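Side-chain contacts in TRAP dicarboxylate transporter-DctP subunit (Marinobacter aquaeolei, PDB 4PFI), which probably binds an organic acid or similar solute in the periplasm and hands it to a TRAP membrane transporter: residues W162-N165 / N166-T170; S219-V222 / F223-E226; T292-Q296 / G297-V301. One frame throughout, in Å; residues are numbered along the deposited sequence.

Interaction 1: residues W162-N165 / N166-T170; sequences WTAN and NPLRT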
loop_
_atom_site.group_PDB
_atom_site.type_symbol
_atom_site.label_atom_id
_atom_site.label_comp_id
_atom_site.label_asym_id
_atom_site.label_seq_id
_atom_site.Cartn_x
_atom_site.Cartn_y
_atom_site.Cartn_z
ATOM N N TRP A 162 -9.748 -7.795 -5.823
ATOM C CA TRP A 162 -9.303 -8.913 -6.649
ATOM C C TRP A 162 -10.031 -8.877 -8.003
ATOM O O TRP A 162 -11.215 -8.550 -8.053
ATOM C CB TRP A 162 -9.640 -10.236 -5.973
ATOM C CG TRP A 162 -9.037 -10.453 -4.629
ATOM C CD1 TRP A 162 -8.018 -9.764 -4.072
ATOM C CD2 TRP A 162 -9.406 -11.450 -3.681
ATOM N NE1 TRP A 162 -7.709 -10.276 -2.826
ATOM C CE2 TRP A 162 -8.558 -11.312 -2.563
ATOM C CE3 TRP A 162 -10.378 -12.447 -3.658
ATOM C CZ2 TRP A 162 -8.649 -12.125 -1.450
ATOM C CZ3 TRP A 162 -10.467 -13.258 -2.542
ATOM C CH2 TRP A 162 -9.606 -13.095 -1.461
ATOM N N THR A 163 -9.337 -9.202 -9.092
ATOM C CA THR A 163 -9.991 -9.431 -10.371
ATOM C C THR A 163 -9.592 -10.800 -10.912
ATOM O O THR A 163 -8.525 -11.336 -10.593
ATOM C CB THR A 163 -9.627 -8.362 -11.457
ATOM O OG1 THR A 163 -8.245 -8.453 -11.806
ATOM C CG2 THR A 163 -9.867 -6.986 -10.971
ATOM N N ALA A 164 -10.486 -11.344 -11.727
ATOM C CA ALA A 164 -10.275 -12.572 -12.427
ATOM C C ALA A 164 -11.391 -12.714 -13.469
ATOM O O ALA A 164 -12.216 -11.811 -13.655
ATOM C CB ALA A 164 -10.295 -13.738 -11.460
ATOM N N ASN A 165 -11.403 -13.864 -14.143
ATOM C CA ASN A 165 -12.478 -14.176 -15.058
ATOM C C ASN A 165 -13.510 -15.124 -14.464
ATOM O O ASN A 165 -14.246 -15.779 -15.189
ATOM C CB ASN A 165 -11.920 -14.657 -16.385
ATOM C CG ASN A 165 -11.462 -13.510 -17.233
ATOM O OD1 ASN A 165 -12.085 -12.445 -17.230
ATOM N ND2 ASN A 165 -10.359 -13.690 -17.937
ATOM N N ASN A 166 -13.556 -15.169 -13.133
ATOM C CA ASN A 166 -14.607 -15.856 -12.393
ATOM C C ASN A 166 -14.657 -15.273 -10.993
ATOM O O ASN A 166 -13.730 -14.582 -10.589
ATOM C CB ASN A 166 -14.349 -17.375 -12.336
ATOM C CG ASN A 166 -12.921 -17.717 -11.978
ATOM O OD1 ASN A 166 -12.047 -17.854 -12.850
ATOM N ND2 ASN A 166 -12.658 -17.824 -10.687
ATOM N N PRO A 167 -15.738 -15.529 -10.248
ATOM C CA PRO A 167 -15.786 -14.993 -8.880
ATOM C C PRO A 167 -14.814 -15.736 -7.975
ATOM O O PRO A 167 -14.511 -16.886 -8.243
ATOM C CB PRO A 167 -17.240 -15.234 -8.431
ATOM C CG PRO A 167 -18.001 -15.632 -9.691
ATOM C CD PRO A 167 -16.962 -16.269 -10.597
ATOM N N LEU A 168 -14.320 -15.077 -6.932
ATOM C CA LEU A 168 -13.372 -15.686 -6.016
ATOM C C LEU A 168 -14.022 -15.732 -4.626
ATOM O O LEU A 168 -13.667 -14.951 -3.740
ATOM C CB LEU A 168 -12.074 -14.894 -6.000
ATOM C CG LEU A 168 -11.332 -14.867 -7.344
ATOM C CD1 LEU A 168 -10.308 -13.747 -7.404
ATOM C CD2 LEU A 168 -10.648 -16.208 -7.627
ATOM N N ARG A 169 -14.990 -16.644 -4.461
ATOM C CA ARG A 169 -15.799 -16.703 -3.249
ATOM C C ARG A 169 -15.248 -17.640 -2.179
ATOM O O ARG A 169 -15.518 -17.448 -0.999
ATOM C CB ARG A 169 -17.221 -17.141 -3.591
ATOM C CG ARG A 169 -17.949 -16.188 -4.501
ATOM C CD ARG A 169 -19.226 -16.831 -5.054
ATOM N NE ARG A 169 -20.015 -15.859 -5.797
ATOM C CZ ARG A 169 -20.673 -14.855 -5.223
ATOM N NH1 ARG A 169 -20.628 -14.712 -3.897
ATOM N NH2 ARG A 169 -21.358 -13.992 -5.974
ATOM N N THR A 170 -14.510 -18.665 -2.593
ATOM C CA THR A 170 -13.896 -19.603 -1.647
ATOM C C THR A 170 -12.450 -19.851 -2.055
ATOM O O THR A 170 -12.091 -19.620 -3.198
ATOM C CB THR A 170 -14.640 -20.948 -1.598
ATOM O OG1 THR A 170 -14.426 -21.655 -2.826
ATOM C CG2 THR A 170 -16.124 -20.725 -1.406
HETATM O O HOH W 1 -9.647 -16.194 -14.059
#
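A water joins the backbone of Asn165 to the side chain of Asn166. It accepts from Asn165 N at 2.9 Å and donates to Asn166 OD1 at 3.2 Å. The other end of the same amide is also held. Asn166 ND2 donates to Pro167 O at 3.2 Å, with an N-H...O angle of 159°. The acceptor lies close to the amide plane, but the nitrogen sits above the plane of the Pro167 carbonyl. Chi1 of Asn166 is 46°, which tucks CG between the backbone N and the carbonyl carbon and brings the amide back beside the Asn165 carbonyl. With one partner at OD1 and another at ND2, this rotation of the amide is favoured and its O is told from its N.

The chain leaves strand 149-164 here and turns back over the strand's last residues. That strand is a long member of the mixed sheet in this DctP-type solute-binding protein, and it pairs with strand 236-239. Leu168 N donates to Thr238 OG1, which ties the returning loop to the same neighbouring strand.

Leu168 is the apolar centre of the turn. Its side chain and that of Trp162 cross obliquely. Leu168 CB meets Trp162 CE3 at 3.8 Å, and Leu168 CD1 lies 3.8 Å from Trp162 CB. Leu168 O approaches the ring edge in plane, 3.8 Å from Trp162 CZ3. Trp162 has CG anti to its carbonyl carbon (chi1 -60°), which lays the indole against Leu168. Ala164 CB touches two parts of the loop: Leu168 CD1 at 4.1 Å and Asn166 O at 3.6 Å. Phe174, Phe191 and Phe312 make edge-to-face contacts with the indole.

Interaction 2: residues S219-V222 / F223-E226; sequences SNPV and FAIE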
loop_
_atom_site.group_PDB
_atom_site.type_symbol
_atom_site.label_atom_id
_atom_site.label_comp_id
_atom_site.label_asym_id
_atom_site.label_seq_id
_atom_site.Cartn_x
_atom_site.Cartn_y
_atom_site.Cartn_z
ATOM N N SER A 219 -4.512 -8.464 -7.977
ATOM C CA SER A 219 -4.971 -7.732 -6.826
ATOM C C SER A 219 -4.330 -6.351 -6.791
ATOM O O SER A 219 -3.142 -6.209 -6.996
ATOM C CB SER A 219 -4.603 -8.488 -5.529
ATOM O OG SER A 219 -5.333 -7.924 -4.443
ATOM N N ASN A 220 -5.139 -5.348 -6.501
ATOM C CA ASN A 220 -4.715 -3.948 -6.468
ATOM C C ASN A 220 -5.901 -3.124 -6.010
ATOM O O ASN A 220 -7.041 -3.574 -6.117
ATOM C CB ASN A 220 -4.319 -3.463 -7.875
ATOM C CG ASN A 220 -2.843 -3.525 -8.115
ATOM O OD1 ASN A 220 -2.087 -2.856 -7.431
ATOM N ND2 ASN A 220 -2.416 -4.354 -9.061
ATOM N N PRO A 221 -5.642 -1.903 -5.534
ATOM C CA PRO A 221 -6.763 -1.008 -5.248
ATOM C C PRO A 221 -7.462 -0.581 -6.549
ATOM O O PRO A 221 -6.863 -0.589 -7.634
ATOM C CB PRO A 221 -6.115 0.179 -4.518
ATOM C CG PRO A 221 -4.667 0.126 -4.872
ATOM C CD PRO A 221 -4.339 -1.311 -5.168
ATOM N N VAL A 222 -8.746 -0.265 -6.436
ATOM C CA VAL A 222 -9.577 0.042 -7.580
ATOM C C VAL A 222 -8.996 1.137 -8.494
ATOM O O VAL A 222 -9.072 1.000 -9.716
ATOM C CB VAL A 222 -10.992 0.438 -7.110
ATOM C CG1 VAL A 222 -11.776 1.080 -8.228
ATOM C CG2 VAL A 222 -11.717 -0.793 -6.619
ATOM N N PHE A 223 -8.414 2.207 -7.938
ATOM C CA PHE A 223 -7.856 3.248 -8.807
ATOM C C PHE A 223 -6.726 2.735 -9.666
ATOM O O PHE A 223 -6.557 3.196 -10.772
ATOM C CB PHE A 223 -7.391 4.520 -8.061
ATOM C CG PHE A 223 -6.178 4.335 -7.231
ATOM C CD1 PHE A 223 -4.902 4.566 -7.747
ATOM C CD2 PHE A 223 -6.305 3.934 -5.886
ATOM C CE1 PHE A 223 -3.751 4.393 -6.895
ATOM C CE2 PHE A 223 -5.196 3.756 -5.071
ATOM C CZ PHE A 223 -3.916 3.986 -5.568
ATOM N N ALA A 224 -5.924 1.816 -9.145
ATOM C CA ALA A 224 -4.814 1.290 -9.923
ATOM C C ALA A 224 -5.351 0.354 -11.046
ATOM O O ALA A 224 -4.844 0.355 -12.175
ATOM C CB ALA A 224 -3.841 0.562 -9.029
ATOM N N ILE A 225 -6.398 -0.416 -10.732
ATOM C CA ILE A 225 -7.054 -1.273 -11.713
ATOM C C ILE A 225 -7.628 -0.446 -12.887
ATOM O O ILE A 225 -7.436 -0.791 -14.058
ATOM C CB ILE A 225 -8.172 -2.084 -11.041
ATOM C CG1 ILE A 225 -7.543 -3.117 -10.093
ATOM C CG2 ILE A 225 -9.058 -2.765 -12.076
ATOM C CD1 ILE A 225 -8.536 -3.753 -9.124
ATOM N N GLU A 226 -8.342 0.629 -12.568
ATOM C CA GLU A 226 -8.903 1.499 -13.594
ATOM C C GLU A 226 -7.776 2.134 -14.421
ATOM O O GLU A 226 -7.835 2.160 -15.644
ATOM C CB GLU A 226 -9.814 2.583 -12.982
ATOM C CG GLU A 226 -10.615 3.389 -14.004
ATOM C CD GLU A 226 -9.774 4.416 -14.763
ATOM O OE1 GLU A 226 -8.814 4.975 -14.177
ATOM O OE2 GLU A 226 -10.061 4.675 -15.964
#
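Pro221 lies obliquely against the ring of Phe223. Pro221 CG and CB each come to 3.7 Å from Phe223 CE2. The methyl of Ala224 sits over one face of the same ring, offset toward its rim. Phe223 has CG between the backbone N and the carbonyl carbon (chi1 70°), and this lays the ring beside Pro221.

The end of Ile225 lies alongside Asn220. Its CD1 is 3.4 Å from Asn220 O, and its CG1 is 3.9 Å from Asn220 CB. The amide of Asn220 has its polar partner elsewhere, with ND2 donating to Gln218 OE1.

This is a strand-to-helix junction, with Pro221 at the N-cap of helix 222-228. Pro221 O accepts from Ile225 N at 3.1 Å, nearly straight at 162° and in the carbonyl plane. Ala224 N makes a weak, strongly bent bond to the same oxygen. Glu226 N bonds to Val222 O at 3.0 Å.

The proline ring itself offers no capping group. Phe223 N, in the first turn, donates to Asn286 OD1 of helix 263-296, and the local side chains contribute apolar contact.

Interaction 3: residues T292-Q296 / G297-V301; sequences TILEQ and GGIRV. With NA (sodium ion), chain B.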
loop_
_atom_site.group_PDB
_atom_site.type_symbol
_atom_site.label_atom_id
_atom_site.label_comp_id
_atom_site.label_asym_id
_atom_site.label_seq_id
_atom_site.Cartn_x
_atom_site.Cartn_y
_atom_site.Cartn_z
ATOM N N THR A 292 -16.237 4.676 -12.832
ATOM C CA THR A 292 -15.606 4.701 -14.151
ATOM C C THR A 292 -15.452 3.284 -14.723
ATOM O O THR A 292 -15.777 3.036 -15.876
ATOM C CB THR A 292 -14.246 5.407 -14.080
ATOM O OG1 THR A 292 -14.461 6.762 -13.660
ATOM C CG2 THR A 292 -13.528 5.367 -15.424
ATOM N N ILE A 293 -14.961 2.359 -13.908
ATOM C CA ILE A 293 -14.865 0.959 -14.300
ATOM C C ILE A 293 -16.214 0.391 -14.785
ATOM O O ILE A 293 -16.264 -0.283 -15.792
ATOM C CB ILE A 293 -14.323 0.097 -13.129
ATOM C CG1 ILE A 293 -12.810 0.190 -13.058
ATOM C CG2 ILE A 293 -14.677 -1.353 -13.300
ATOM C CD1 ILE A 293 -12.199 -0.276 -11.719
ATOM N N LEU A 294 -17.300 0.649 -14.054
ATOM C CA LEU A 294 -18.584 0.073 -14.397
ATOM C C LEU A 294 -19.117 0.608 -15.721
ATOM O O LEU A 294 -19.807 -0.116 -16.428
ATOM C CB LEU A 294 -19.590 0.271 -13.269
ATOM C CG LEU A 294 -19.241 -0.606 -12.054
ATOM C CD1 LEU A 294 -20.177 -0.311 -10.926
ATOM C CD2 LEU A 294 -19.275 -2.099 -12.392
ATOM N N GLU A 295 -18.783 1.852 -16.066
ATOM C CA GLU A 295 -19.119 2.414 -17.384
ATOM C C GLU A 295 -18.537 1.597 -18.555
ATOM O O GLU A 295 -19.058 1.630 -19.661
ATOM C CB GLU A 295 -18.621 3.862 -17.495
ATOM C CG GLU A 295 -19.327 4.822 -16.525
ATOM C CD GLU A 295 -18.548 6.131 -16.254
ATOM O OE1 GLU A 295 -17.593 6.453 -17.014
ATOM O OE2 GLU A 295 -18.877 6.839 -15.263
ATOM N N GLN A 296 -17.432 0.888 -18.329
ATOM C CA GLN A 296 -16.830 0.107 -19.395
ATOM C C GLN A 296 -17.784 -1.042 -19.789
ATOM O O GLN A 296 -17.865 -1.422 -20.960
ATOM C CB GLN A 296 -15.473 -0.451 -18.939
ATOM C CG GLN A 296 -14.908 -1.593 -19.778
ATOM C CD GLN A 296 -14.294 -1.143 -21.105
ATOM O OE1 GLN A 296 -14.016 0.036 -21.296
ATOM N NE2 GLN A 296 -14.069 -2.094 -22.023
ATOM N N GLY A 297 -18.496 -1.586 -18.804
ATOM C CA GLY A 297 -19.303 -2.767 -19.013
ATOM C C GLY A 297 -18.523 -4.080 -19.026
ATOM O O GLY A 297 -17.295 -4.114 -19.232
ATOM N N GLY A 298 -19.249 -5.172 -18.800
ATOM C CA GLY A 298 -18.694 -6.505 -18.900
ATOM C C GLY A 298 -17.966 -6.907 -17.636
ATOM O O GLY A 298 -17.211 -7.872 -17.607
ATOM N N ILE A 299 -18.205 -6.172 -16.576
ATOM C CA ILE A 299 -17.538 -6.463 -15.339
ATOM C C ILE A 299 -18.515 -6.483 -14.156
ATOM O O ILE A 299 -19.299 -5.578 -13.938
ATOM C CB ILE A 299 -16.345 -5.515 -15.094
ATOM C CG1 ILE A 299 -15.091 -6.373 -14.887
ATOM C CG2 ILE A 299 -16.572 -4.699 -13.890
ATOM C CD1 ILE A 299 -13.896 -5.643 -14.337
ATOM N N ARG A 300 -18.430 -7.576 -13.423
ATOM C CA ARG A 300 -19.329 -7.936 -12.361
ATOM C C ARG A 300 -18.659 -7.575 -11.012
ATOM O O ARG A 300 -17.441 -7.665 -10.877
ATOM C CB ARG A 300 -19.526 -9.447 -12.527
ATOM C CG ARG A 300 -20.494 -10.105 -11.685
ATOM C CD ARG A 300 -20.870 -11.505 -12.276
ATOM N NE ARG A 300 -22.221 -11.781 -11.797
ATOM C CZ ARG A 300 -23.321 -11.719 -12.524
ATOM N NH1 ARG A 300 -23.283 -11.467 -13.839
ATOM N NH2 ARG A 300 -24.482 -11.952 -11.921
ATOM N N VAL A 301 -19.439 -7.113 -10.040
ATOM C CA VAL A 301 -18.891 -6.773 -8.743
ATOM C C VAL A 301 -19.420 -7.754 -7.707
ATOM O O VAL A 301 -20.618 -7.997 -7.630
ATOM C CB VAL A 301 -19.261 -5.345 -8.329
ATOM C CG1 VAL A 301 -18.869 -5.107 -6.880
ATOM C CG2 VAL A 301 -18.567 -4.357 -9.243
HETATM NA NA NA B . -15.226 -8.225 -18.937
HETATM O O HOH W 2 -19.774 -3.461 -15.823
HETATM O O HOH W 3 -14.801 -5.765 -19.044
HETATM O O HOH W 4 -13.416 -8.894 -20.637
#
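The C-terminal end of helix 263-296 runs into strand 300-303 through a turn at Gly297 and Gly298 that supplies part of a sodium site. Gly297 is the first residue to leave helical angles, and its phi is positive (79°). At its backbone angles a side chain would be jammed against the carbonyl oxygen of Gln296, which calls for glycine. Gly297 N donates to Leu294 O at 3.1 Å, from well above the carbonyl plane. A water adds a second link across the turn. It accepts from Ile299 N at 3.2 Å and makes a weak bond to Leu294 O.

Gly298 O binds the sodium ion at 2.4 Å. Gln234 O, Asn235 OD1 and two waters complete the five ligands found. One of these waters also donates to Gly297 O at 3.0 Å, so it joins the turn to the ion's shell.

Apolar branches of the last helical turn meet those of the residues that follow. Ile293 and Ile299 touch through their CG2 methyls at 3.9 Å. Leu294 CD2 reaches Ile299 CG2 at 4.0 Å and Val301 CG2 at 3.9 Å. The side chains of Leu294 and Val301 stand at about a right angle. Leu294 is exposed, while Ile293 is buried.

His231 lies against Ile293, Gln296 and Ile299. Arg300 makes backbone hydrogen bonds with Asn235 and Leu237, which place the new strand beside strand 236-239. Val222, Ile225 and Glu226 of helix 222-228 pack against Ile293.

The three contacts follow one another along the chain, and none nests in or crosses another. Interaction 1 closes the turn after strand 149-164. Interaction 2 closes the step from strand 217-220 into helix 222-228. Interaction 3 closes the turn from helix 263-296 into strand 300-303. All three reach the same sheet. Interactions 1 and 2 touch where their strands are neighbours: Trp162 CD1 lies 3.3 Å from Ser219 OG. Interactions 2 and 3 meet between their helices, with Val222 CG1 3.8 Å from Ile293 CD1. Interactions 1 and 3 do not touch, but their nearest atoms are only about 5 Å apart.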